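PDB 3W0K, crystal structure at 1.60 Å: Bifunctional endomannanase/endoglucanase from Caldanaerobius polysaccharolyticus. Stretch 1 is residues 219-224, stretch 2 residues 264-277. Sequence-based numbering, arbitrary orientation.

Stretch 1, residues 219-224: EPYYPD
Stretch 2 264-277: KTSNDVAIRWFEDV

An extended segment can pack against a helix by laying one aromatic side chain along it, as in the bifunctional endomannanase/endoglucanase of Caldanaerobius polysaccharolyticus. At the apolar centre lies Val 269 (chi1 175°, t), its CA-to-CB bond pointing toward the segment. Its CG1 stands 3.9 Å from CB of Tyr 222 and 4.3 Å from CB of Pro 220, while its CG2 approaches O of Pro 220 at 3.5 Å. Pro 220 (phi/psi -57/138, C-gamma exo) also places CB 4.1 Å from CG2 of Thr 265.

Residue numbers rise together along both stretches, with CA of Pro 220 6.4 Å from CA of Thr 265 and CA of Tyr 222 5.7 Å from CA of Val 269; 442 Å² is buried, both sides summed. Residues 219-224 form no regular helix or strand. The helix begins at Asn 267 and continues beyond Val 277, with phi -58 to -72°, psi -37 to -53° and bonds such as N of Trp 273 to O of Val 269 (3.1 Å). The CA-to-CB bonds of Pro 220 and Tyr 222 (-160/145) point toward the helix, that of Tyr 221 (-137/154, chi1 53°, p) away. This alternation stops at Pro 223, also toward, where the preceding peptide bond is cis.

The t rotamer of Tyr 222 (chi1 -166°, chi2 79°) carries its ring along the helix. CB of Trp 273 sits over one ring face, 4.3 Å from the centroid and 18° off the normal, a CH-pi contact. The edge of the Trp 273 indole (chi1 168°, t; chi2 82°) is directed at the Tyr 222 face: the centroids of the tyrosine ring and the five-membered ring are 5.5 Å apart, with planes at 80°. At the tyrosine edge, CD2 of Tyr 222 meets CG of Arg 272 at 3.6 Å.

Farther out, Pro 223 (-77/-178, C-gamma endo) brings CD to 4.0 Å from NE of Arg 272. The one direct hydrogen bond between the stretches is donated by OH of Tyr 222 to OD2 of Asp 276 at 2.7 Å. Asp 276 (chi1 -84°, m; chi2 -4°) is also held from within the helix: NH1 of Arg 272 (chi1 to chi4 -178°, 61°, -173°, 86°) donates to OD1 of Asp 276 at 2.9 Å in a salt bridge. The carboxylate thus uses one oxygen for each partner.

Water completes the polar edge. One molecule donates to O of Pro 220 and accepts from N of Ser 266, each at 2.9 Å, bridging two atoms too far apart (5.6 Å) to bond directly. A second donates to O of Tyr 222 at 3.2 Å and, weakly, to O of Asp 268 at 3.5 Å.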

# COMPACT_ATOMS: atom_id res chain seq x y z
N GLU A 219 21.93 -6.07 -14.35
CA GLU A 219 21.84 -4.70 -13.86
C GLU A 219 20.75 -3.99 -14.66
O GLU A 219 20.80 -3.96 -15.89
CB GLU A 219 23.18 -3.98 -14.02
CG GLU A 219 23.24 -2.62 -13.33
CD GLU A 219 24.62 -1.98 -13.39
OE1 GLU A 219 25.62 -2.70 -13.19
OE2 GLU A 219 24.69 -0.75 -13.62
N PRO A 220 19.74 -3.45 -13.97
CA PRO A 220 18.63 -2.75 -14.62
C PRO A 220 19.02 -1.59 -15.51
O PRO A 220 19.90 -0.79 -15.18
CB PRO A 220 17.78 -2.27 -13.44
CG PRO A 220 18.07 -3.26 -12.38
CD PRO A 220 19.55 -3.44 -12.51
N TYR A 221 18.36 -1.52 -16.66
CA TYR A 221 18.53 -0.46 -17.63
C TYR A 221 17.10 -0.13 -18.06
O TYR A 221 16.22 -0.99 -17.96
CB TYR A 221 19.39 -0.91 -18.82
CG TYR A 221 18.92 -2.18 -19.48
CD1 TYR A 221 18.06 -2.14 -20.58
CD2 TYR A 221 19.31 -3.43 -19.00
CE1 TYR A 221 17.60 -3.31 -21.18
CE2 TYR A 221 18.86 -4.61 -19.60
CZ TYR A 221 18.00 -4.54 -20.68
OH TYR A 221 17.54 -5.69 -21.26
N TYR A 222 16.87 1.09 -18.51
CA TYR A 222 15.52 1.50 -18.90
C TYR A 222 15.61 2.72 -19.82
O TYR A 222 16.48 3.57 -19.63
CB TYR A 222 14.72 1.83 -17.63
CG TYR A 222 13.24 1.94 -17.83
CD1 TYR A 222 12.43 0.81 -17.92
CD2 TYR A 222 12.63 3.19 -17.99
CE1 TYR A 222 11.07 0.91 -18.16
CE2 TYR A 222 11.27 3.30 -18.23
CZ TYR A 222 10.50 2.16 -18.32
OH TYR A 222 9.15 2.27 -18.59
N PRO A 223 14.71 2.83 -20.81
CA PRO A 223 13.60 1.94 -21.16
C PRO A 223 13.99 0.66 -21.90
O PRO A 223 15.17 0.40 -22.14
CB PRO A 223 12.72 2.83 -22.03
CG PRO A 223 13.74 3.62 -22.78
CD PRO A 223 14.71 4.02 -21.69
N ASP A 224 12.97 -0.12 -22.25
CA ASP A 224 13.11 -1.37 -22.99
C ASP A 224 13.85 -2.47 -22.23
O ASP A 224 14.67 -3.20 -22.80
CB ASP A 224 13.76 -1.12 -24.36
CG ASP A 224 12.94 -0.18 -25.23
OD1 ASP A 224 11.77 0.12 -24.91
OD2 ASP A 224 13.48 0.27 -26.27
N LYS A 264 19.12 -0.23 -4.89
CA LYS A 264 20.28 -0.88 -5.50
C LYS A 264 20.35 -0.58 -7.00
O LYS A 264 21.38 -0.77 -7.63
CB LYS A 264 20.25 -2.39 -5.25
CG LYS A 264 20.37 -2.76 -3.78
CD LYS A 264 21.64 -2.19 -3.17
CE LYS A 264 21.74 -2.54 -1.70
NZ LYS A 264 22.98 -1.99 -1.08
N THR A 265 19.24 -0.08 -7.54
CA THR A 265 19.13 0.28 -8.95
C THR A 265 19.81 1.63 -9.16
O THR A 265 19.75 2.50 -8.29
CB THR A 265 17.64 0.40 -9.34
OG1 THR A 265 17.00 -0.87 -9.14
CG2 THR A 265 17.48 0.84 -10.79
N SER A 266 20.49 1.79 -10.30
CA SER A 266 21.16 3.05 -10.59
C SER A 266 20.11 4.16 -10.59
O SER A 266 19.02 3.97 -11.13
CB SER A 266 21.88 2.99 -11.94
OG SER A 266 22.74 4.11 -12.09
N ASN A 267 20.44 5.30 -9.99
CA ASN A 267 19.49 6.40 -9.91
C ASN A 267 18.97 6.93 -11.24
O ASN A 267 17.80 7.28 -11.34
CB ASN A 267 20.02 7.55 -9.06
CG ASN A 267 18.91 8.43 -8.55
OD1 ASN A 267 17.99 7.95 -7.87
ND2 ASN A 267 18.97 9.71 -8.88
N ASP A 268 19.84 7.02 -12.25
CA ASP A 268 19.40 7.51 -13.55
C ASP A 268 18.34 6.58 -14.14
O ASP A 268 17.37 7.04 -14.74
CB ASP A 268 20.59 7.66 -14.51
CG ASP A 268 21.20 6.33 -14.91
OD1 ASP A 268 21.36 6.09 -16.13
OD2 ASP A 268 21.52 5.52 -14.01
N VAL A 269 18.51 5.28 -13.91
CA VAL A 269 17.57 4.28 -14.39
C VAL A 269 16.25 4.37 -13.62
O VAL A 269 15.17 4.32 -14.22
CB VAL A 269 18.17 2.85 -14.24
CG1 VAL A 269 17.14 1.79 -14.61
CG2 VAL A 269 19.41 2.72 -15.11
N ALA A 270 16.34 4.55 -12.31
CA ALA A 270 15.16 4.67 -11.46
C ALA A 270 14.34 5.90 -11.84
O ALA A 270 13.12 5.82 -12.00
CB ALA A 270 15.56 4.74 -9.99
N ILE A 271 15.02 7.04 -12.00
CA ILE A 271 14.36 8.28 -12.37
C ILE A 271 13.66 8.15 -13.72
O ILE A 271 12.53 8.61 -13.87
CB ILE A 271 15.37 9.47 -12.40
CG1 ILE A 271 15.75 9.86 -10.97
CG2 ILE A 271 14.78 10.67 -13.15
CD1 ILE A 271 14.61 10.50 -10.17
N ARG A 272 14.31 7.50 -14.68
CA ARG A 272 13.73 7.31 -16.01
C ARG A 272 12.42 6.52 -15.91
O ARG A 272 11.44 6.83 -16.58
CB ARG A 272 14.72 6.57 -16.93
CG ARG A 272 14.21 6.37 -18.35
CD ARG A 272 13.93 7.70 -19.03
NE ARG A 272 13.29 7.52 -20.33
CZ ARG A 272 11.98 7.39 -20.52
NH1 ARG A 272 11.15 7.42 -19.48
NH2 ARG A 272 11.50 7.24 -21.74
N TRP A 273 12.42 5.51 -15.04
CA TRP A 273 11.24 4.68 -14.83
C TRP A 273 10.16 5.50 -14.10
O TRP A 273 8.99 5.44 -14.47
CB TRP A 273 11.62 3.42 -14.05
CG TRP A 273 10.45 2.66 -13.52
CD1 TRP A 273 9.68 1.76 -14.20
CD2 TRP A 273 9.89 2.76 -12.21
NE1 TRP A 273 8.67 1.30 -13.39
CE2 TRP A 273 8.78 1.90 -12.16
CE3 TRP A 273 10.23 3.51 -11.07
CZ2 TRP A 273 7.98 1.77 -11.01
CZ3 TRP A 273 9.44 3.38 -9.93
CH2 TRP A 273 8.33 2.51 -9.91
N PHE A 274 10.57 6.27 -13.10
CA PHE A 274 9.63 7.12 -12.36
C PHE A 274 8.91 8.08 -13.30
O PHE A 274 7.71 8.32 -13.17
CB PHE A 274 10.36 7.94 -11.29
CG PHE A 274 10.42 7.28 -9.94
CD1 PHE A 274 9.25 7.06 -9.21
CD2 PHE A 274 11.64 6.93 -9.38
CE1 PHE A 274 9.31 6.50 -7.93
CE2 PHE A 274 11.71 6.37 -8.10
CZ PHE A 274 10.54 6.15 -7.38
N GLU A 275 9.65 8.63 -14.26
CA GLU A 275 9.06 9.56 -15.22
C GLU A 275 7.92 8.91 -16.00
O GLU A 275 6.91 9.55 -16.26
CB GLU A 275 10.13 10.11 -16.15
CG GLU A 275 11.10 11.05 -15.44
CD GLU A 275 12.29 11.44 -16.28
OE1 GLU A 275 12.75 10.63 -17.11
OE2 GLU A 275 12.80 12.57 -16.10
N ASP A 276 8.08 7.63 -16.34
CA ASP A 276 7.04 6.91 -17.07
C ASP A 276 5.81 6.61 -16.22
O ASP A 276 4.69 6.94 -16.62
CB ASP A 276 7.59 5.61 -17.66
CG ASP A 276 8.28 5.81 -18.99
OD1 ASP A 276 8.28 6.94 -19.52
OD2 ASP A 276 8.81 4.82 -19.52
N VAL A 277 6.00 5.99 -15.06
CA VAL A 277 4.85 5.66 -14.21
C VAL A 277 4.11 6.89 -13.71
O VAL A 277 2.89 6.94 -13.76
CB VAL A 277 5.20 4.72 -13.02
CG1 VAL A 277 5.67 3.37 -13.54
CG2 VAL A 277 6.25 5.35 -12.12
O HOH W 1 20.70 -0.08 -12.52
O HOH W 2 18.18 5.48 -17.74